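Local coordinates for Crov588 (Cafeteriavirus, PDB 6NYR), which is of unknown function but folds into a ring-shaped leucine-rich-repeat solenoid built from FNIP repeats, at residues G428-I442 / P448-Q462. Sequence-based numbering, arbitrary orientation.
Sequences GLVHLSFGCKFNQEI and PDSLTHLSFGHCFNQ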
loop_
_atom_site.group_PDB
_atom_site.type_symbol
_atom_site.label_atom_id
_atom_site.label_comp_id
_atom_site.label_asym_id
_atom_site.label_seq_id
_atom_site.Cartn_x
_atom_site.Cartn_y
_atom_site.Cartn_z
ATOM N N GLY A 428 -16.681 25.261 -10.456
ATOM C CA GLY A 428 -16.256 24.705 -9.185
ATOM C C GLY A 428 -15.609 23.343 -9.291
ATOM O O GLY A 428 -14.907 22.926 -8.359
ATOM N N LEU A 429 -15.809 22.638 -10.404
ATOM C CA LEU A 429 -15.157 21.353 -10.602
ATOM C C LEU A 429 -13.645 21.528 -10.604
ATOM O O LEU A 429 -13.106 22.394 -11.301
ATOM C CB LEU A 429 -15.614 20.722 -11.914
ATOM C CG LEU A 429 -15.296 19.233 -12.057
ATOM C CD1 LEU A 429 -16.228 18.435 -11.140
ATOM C CD2 LEU A 429 -15.418 18.762 -13.489
ATOM N N VAL A 430 -12.962 20.706 -9.816
ATOM C CA VAL A 430 -11.518 20.766 -9.672
ATOM C C VAL A 430 -10.834 19.604 -10.382
ATOM O O VAL A 430 -9.801 19.792 -11.031
ATOM C CB VAL A 430 -11.131 20.802 -8.176
ATOM C CG1 VAL A 430 -9.619 20.808 -8.007
ATOM C CG2 VAL A 430 -11.753 22.013 -7.496
ATOM N N HIS A 431 -11.396 18.400 -10.277
ATOM C CA HIS A 431 -10.810 17.203 -10.862
ATOM C C HIS A 431 -11.785 16.588 -11.854
ATOM O O HIS A 431 -12.932 16.288 -11.502
ATOM C CB HIS A 431 -10.452 16.170 -9.784
ATOM C CG HIS A 431 -9.199 16.488 -9.032
ATOM N ND1 HIS A 431 -9.169 17.379 -7.980
ATOM C CD2 HIS A 431 -7.933 16.031 -9.176
ATOM C CE1 HIS A 431 -7.937 17.458 -7.511
ATOM N NE2 HIS A 431 -7.167 16.655 -8.222
ATOM N N LEU A 432 -11.327 16.396 -13.087
ATOM C CA LEU A 432 -12.126 15.764 -14.127
ATOM C C LEU A 432 -11.301 14.662 -14.773
ATOM O O LEU A 432 -10.176 14.903 -15.220
ATOM C CB LEU A 432 -12.573 16.781 -15.179
ATOM C CG LEU A 432 -13.370 16.189 -16.343
ATOM C CD1 LEU A 432 -14.541 15.367 -15.813
ATOM C CD2 LEU A 432 -13.857 17.276 -17.281
ATOM N N SER A 433 -11.866 13.462 -14.829
ATOM C CA SER A 433 -11.152 12.285 -15.307
ATOM C C SER A 433 -12.048 11.531 -16.274
ATOM O O SER A 433 -13.161 11.131 -15.911
ATOM C CB SER A 433 -10.736 11.393 -14.135
ATOM O OG SER A 433 -9.924 10.318 -14.571
ATOM N N PHE A 434 -11.567 11.348 -17.502
ATOM C CA PHE A 434 -12.282 10.594 -18.522
ATOM C C PHE A 434 -11.727 9.179 -18.621
ATOM O O PHE A 434 -10.517 8.966 -18.505
ATOM C CB PHE A 434 -12.181 11.269 -19.894
ATOM C CG PHE A 434 -12.987 12.525 -20.014
ATOM C CD1 PHE A 434 -14.361 12.466 -20.164
ATOM C CD2 PHE A 434 -12.370 13.766 -19.990
ATOM C CE1 PHE A 434 -15.105 13.617 -20.278
ATOM C CE2 PHE A 434 -13.111 14.921 -20.104
ATOM C CZ PHE A 434 -14.478 14.849 -20.247
ATOM N N GLY A 435 -12.619 8.221 -18.860
ATOM C CA GLY A 435 -12.250 6.827 -18.938
ATOM C C GLY A 435 -11.763 6.423 -20.318
ATOM O O GLY A 435 -11.451 7.247 -21.180
ATOM N N CYS A 436 -11.705 5.105 -20.520
ATOM C CA CYS A 436 -11.104 4.546 -21.729
ATOM C C CYS A 436 -11.713 5.145 -22.991
ATOM O O CYS A 436 -10.995 5.676 -23.847
ATOM C CB CYS A 436 -11.269 3.022 -21.716
ATOM S SG CYS A 436 -10.623 2.146 -23.159
ATOM N N LYS A 437 -13.036 5.079 -23.118
ATOM C CA LYS A 437 -13.683 5.260 -24.407
ATOM C C LYS A 437 -14.010 6.704 -24.774
ATOM O O LYS A 437 -14.384 6.953 -25.926
ATOM C CB LYS A 437 -14.988 4.454 -24.461
ATOM C CG LYS A 437 -14.873 2.943 -24.522
ATOM C CD LYS A 437 -14.284 2.542 -25.868
ATOM C CE LYS A 437 -14.537 1.080 -26.169
ATOM N NZ LYS A 437 -15.966 0.962 -26.649
ATOM N N PHE A 438 -13.897 7.659 -23.856
ATOM C CA PHE A 438 -14.320 9.014 -24.185
ATOM C C PHE A 438 -13.491 9.567 -25.339
ATOM O O PHE A 438 -12.256 9.549 -25.301
ATOM C CB PHE A 438 -14.196 9.942 -22.983
ATOM C CG PHE A 438 -14.595 11.360 -23.286
ATOM C CD1 PHE A 438 -15.928 11.735 -23.268
ATOM C CD2 PHE A 438 -13.641 12.310 -23.610
ATOM C CE1 PHE A 438 -16.299 13.035 -23.551
ATOM C CE2 PHE A 438 -14.009 13.611 -23.895
ATOM C CZ PHE A 438 -15.336 13.973 -23.865
ATOM N N ASN A 439 -14.180 10.070 -26.363
ATOM C CA ASN A 439 -13.528 10.584 -27.562
ATOM C C ASN A 439 -14.477 11.498 -28.328
ATOM O O ASN A 439 -14.728 11.285 -29.517
ATOM C CB ASN A 439 -13.065 9.424 -28.445
ATOM C CG ASN A 439 -12.172 9.875 -29.578
ATOM O OD1 ASN A 439 -11.613 10.970 -29.543
ATOM N ND2 ASN A 439 -12.034 9.037 -30.594
ATOM N N GLN A 440 -15.014 12.508 -27.650
ATOM C CA GLN A 440 -15.865 13.518 -28.257
ATOM C C GLN A 440 -15.150 14.864 -28.228
ATOM O O GLN A 440 -14.271 15.114 -27.401
ATOM C CB GLN A 440 -17.210 13.623 -27.530
ATOM C CG GLN A 440 -17.975 12.318 -27.419
ATOM C CD GLN A 440 -18.446 11.794 -28.762
ATOM O OE1 GLN A 440 -18.628 12.557 -29.714
ATOM N NE2 GLN A 440 -18.648 10.485 -28.846
ATOM N N GLU A 441 -15.545 15.740 -29.148
ATOM C CA GLU A 441 -14.930 17.058 -29.227
ATOM C C GLU A 441 -15.191 17.842 -27.948
ATOM O O GLU A 441 -16.265 17.743 -27.345
ATOM C CB GLU A 441 -15.478 17.834 -30.423
ATOM C CG GLU A 441 -14.965 17.376 -31.776
ATOM C CD GLU A 441 -15.574 18.167 -32.923
ATOM O OE1 GLU A 441 -15.847 19.374 -32.738
ATOM O OE2 GLU A 441 -15.800 17.578 -34.001
ATOM N N ILE A 442 -14.203 18.625 -27.529
ATOM C CA ILE A 442 -14.351 19.556 -26.410
ATOM C C ILE A 442 -14.096 20.953 -26.966
ATOM O O ILE A 442 -12.952 21.343 -27.219
ATOM C CB ILE A 442 -13.421 19.233 -25.240
ATOM C CG1 ILE A 442 -13.639 17.785 -24.803
ATOM C CG2 ILE A 442 -13.663 20.182 -24.081
ATOM C CD1 ILE A 442 -13.007 17.435 -23.475
ATOM N N PRO A 448 -14.894 24.001 -17.027
ATOM C CA PRO A 448 -14.952 25.154 -16.117
ATOM C C PRO A 448 -13.563 25.672 -15.781
ATOM O O PRO A 448 -12.628 24.901 -15.557
ATOM C CB PRO A 448 -15.649 24.587 -14.872
ATOM C CG PRO A 448 -15.370 23.105 -14.925
ATOM C CD PRO A 448 -15.386 22.762 -16.398
ATOM N N ASP A 449 -13.437 27.001 -15.747
ATOM C CA ASP A 449 -12.147 27.620 -15.469
ATOM C C ASP A 449 -11.617 27.258 -14.088
ATOM O O ASP A 449 -10.415 27.404 -13.846
ATOM C CB ASP A 449 -12.264 29.138 -15.617
ATOM C CG ASP A 449 -12.309 29.579 -17.071
ATOM O OD1 ASP A 449 -11.502 29.061 -17.871
ATOM O OD2 ASP A 449 -13.156 30.428 -17.419
ATOM N N SER A 450 -12.476 26.776 -13.185
ATOM C CA SER A 450 -12.021 26.360 -11.862
ATOM C C SER A 450 -11.182 25.089 -11.913
ATOM O O SER A 450 -10.393 24.841 -10.996
ATOM C CB SER A 450 -13.223 26.145 -10.938
ATOM O OG SER A 450 -14.056 25.103 -11.419
ATOM N N LEU A 451 -11.342 24.285 -12.960
ATOM C CA LEU A 451 -10.681 22.990 -13.044
ATOM C C LEU A 451 -9.165 23.130 -12.998
ATOM O O LEU A 451 -8.579 23.993 -13.655
ATOM C CB LEU A 451 -11.091 22.291 -14.342
ATOM C CG LEU A 451 -10.928 20.781 -14.452
ATOM C CD1 LEU A 451 -12.004 20.071 -13.658
ATOM C CD2 LEU A 451 -10.953 20.358 -15.916
ATOM N N THR A 452 -8.530 22.268 -12.203
ATOM C CA THR A 452 -7.077 22.206 -12.125
ATOM C C THR A 452 -6.487 20.909 -12.662
ATOM O O THR A 452 -5.375 20.931 -13.191
ATOM C CB THR A 452 -6.614 22.391 -10.671
ATOM O OG1 THR A 452 -7.196 21.370 -9.853
ATOM C CG2 THR A 452 -7.023 23.761 -10.148
ATOM N N HIS A 453 -7.192 19.787 -12.545
ATOM C CA HIS A 453 -6.678 18.500 -12.993
ATOM C C HIS A 453 -7.574 17.930 -14.080
ATOM O O HIS A 453 -8.784 17.783 -13.881
ATOM C CB HIS A 453 -6.581 17.499 -11.846
ATOM C CG HIS A 453 -5.486 17.794 -10.875
ATOM N ND1 HIS A 453 -4.463 16.922 -10.589
ATOM C CD2 HIS A 453 -5.226 18.907 -10.168
ATOM C CE1 HIS A 453 -3.661 17.466 -9.687
ATOM N NE2 HIS A 453 -4.132 18.657 -9.383
ATOM N N LEU A 454 -6.971 17.593 -15.218
ATOM C CA LEU A 454 -7.685 16.990 -16.337
ATOM C C LEU A 454 -6.856 15.840 -16.881
ATOM O O LEU A 454 -5.669 16.012 -17.176
ATOM C CB LEU A 454 -7.960 18.018 -17.437
ATOM C CG LEU A 454 -8.595 17.511 -18.729
ATOM C CD1 LEU A 454 -9.957 16.895 -18.486
ATOM C CD2 LEU A 454 -8.691 18.653 -19.740
ATOM N N SER A 455 -7.479 14.674 -17.021
ATOM C CA SER A 455 -6.810 13.501 -17.564
ATOM C C SER A 455 -7.760 12.783 -18.507
ATOM O O SER A 455 -8.958 12.673 -18.228
ATOM C CB SER A 455 -6.349 12.551 -16.454
ATOM O OG SER A 455 -7.441 11.820 -15.932
ATOM N N PHE A 456 -7.213 12.282 -19.611
ATOM C CA PHE A 456 -7.975 11.572 -20.624
ATOM C C PHE A 456 -7.548 10.112 -20.675
ATOM O O PHE A 456 -6.430 9.751 -20.295
ATOM C CB PHE A 456 -7.790 12.211 -22.007
ATOM C CG PHE A 456 -8.407 13.572 -22.136
ATOM C CD1 PHE A 456 -7.693 14.707 -21.794
ATOM C CD2 PHE A 456 -9.696 13.718 -22.621
ATOM C CE1 PHE A 456 -8.263 15.964 -21.919
ATOM C CE2 PHE A 456 -10.265 14.966 -22.749
ATOM C CZ PHE A 456 -9.548 16.090 -22.396
ATOM N N GLY A 457 -8.457 9.272 -21.163
ATOM C CA GLY A 457 -8.229 7.847 -21.257
ATOM C C GLY A 457 -7.662 7.418 -22.596
ATOM O O GLY A 457 -7.171 8.228 -23.386
ATOM N N HIS A 458 -7.765 6.113 -22.861
ATOM C CA HIS A 458 -7.073 5.522 -24.001
ATOM C C HIS A 458 -7.484 6.166 -25.316
ATOM O O HIS A 458 -6.630 6.437 -26.169
ATOM C CB HIS A 458 -7.351 4.018 -24.044
ATOM C CG HIS A 458 -6.543 3.274 -25.061
ATOM N ND1 HIS A 458 -5.448 2.507 -24.727
ATOM C CD2 HIS A 458 -6.681 3.168 -26.404
ATOM C CE1 HIS A 458 -4.944 1.962 -25.820
ATOM N NE2 HIS A 458 -5.674 2.350 -26.852
ATOM N N CYS A 459 -8.776 6.446 -25.493
ATOM C CA CYS A 459 -9.296 6.708 -26.826
ATOM C C CYS A 459 -9.283 8.177 -27.230
ATOM O O CYS A 459 -9.308 8.468 -28.433
ATOM C CB CYS A 459 -10.741 6.203 -26.949
ATOM S SG CYS A 459 -10.962 4.415 -26.893
ATOM N N PHE A 460 -9.261 9.105 -26.281
ATOM C CA PHE A 460 -9.392 10.510 -26.641
ATOM C C PHE A 460 -8.332 10.911 -27.660
ATOM O O PHE A 460 -7.130 10.753 -27.420
ATOM C CB PHE A 460 -9.278 11.403 -25.408
ATOM C CG PHE A 460 -9.428 12.860 -25.726
ATOM C CD1 PHE A 460 -10.675 13.383 -26.023
ATOM C CD2 PHE A 460 -8.330 13.699 -25.752
ATOM C CE1 PHE A 460 -10.823 14.717 -26.329
ATOM C CE2 PHE A 460 -8.477 15.039 -26.054
ATOM C CZ PHE A 460 -9.722 15.546 -26.344
ATOM N N ASN A 461 -8.780 11.445 -28.794
ATOM C CA ASN A 461 -7.875 11.845 -29.866
ATOM C C ASN A 461 -8.522 12.956 -30.692
ATOM O O ASN A 461 -8.552 12.912 -31.924
ATOM C CB ASN A 461 -7.502 10.641 -30.731
ATOM C CG ASN A 461 -6.419 10.956 -31.741
ATOM O OD1 ASN A 461 -5.641 11.889 -31.560
ATOM N ND2 ASN A 461 -6.366 10.176 -32.813
ATOM N N GLN A 462 -9.032 13.980 -30.014
ATOM C CA GLN A 462 -9.640 15.130 -30.661
ATOM C C GLN A 462 -8.730 16.346 -30.531
ATOM O O GLN A 462 -7.913 16.439 -29.609
ATOM C CB GLN A 462 -11.011 15.457 -30.059
ATOM C CG GLN A 462 -12.044 14.348 -30.165
ATOM C CD GLN A 462 -12.386 14.002 -31.599
ATOM O OE1 GLN A 462 -12.313 14.847 -32.492
ATOM N NE2 GLN A 462 -12.773 12.752 -31.825
HETATM O O HOH W 1 -8.068 8.985 -17.073
HETATM O O HOH W 2 -10.524 8.702 -23.045
#
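F434 and F456 carry the tight half of this contact, lying side by side in the core of adjacent leucine-rich-repeat coils. Their planes are near parallel (16°) but slid apart, so the rings barely overlap (centroids 5.3 Å apart), and F434 CD2 comes 3.7 Å from F456 CE2. I442 CD1 meets the F456 ring at its edge, while L454 CD1 sits at the edge of F434. Before the strands, L451 lies alongside L429, CD1 to CD2 3.7 Å, and L451 CD1 also touches L432 CB.

Strands 431-433 and 453-455 run parallel beneath this apolar layer. V430 O accepts from both T452 N and H453 N. N439 CG lies anti to the backbone N (chi1 -170°), which carries the amide to the next coil; there OD1 is gripped from opposite faces of its plane, by N461 N (3.0 Å) and Q462 NE2 (3.1 Å). N461 OD1 in turn accepts from N483 N and Q484 NE2 of the following coil. At the other end, S450 OG accepts from G428 N (2.8 Å) and donates to L429 O.

The opposite face of the strands, with H431, S433, H453 and S455, is partly exposed and more polar. H431 NE2 lies 3.3 Å above the centre of the H453 ring, the two planes inclined at 31°, and a water joins F434 O (2.8 Å) to S455 OG.

The pair continues in both directions as parallel strands, with 409-411 beside 431-433 and 475-477 beside 453-455, one step in the circular solenoid.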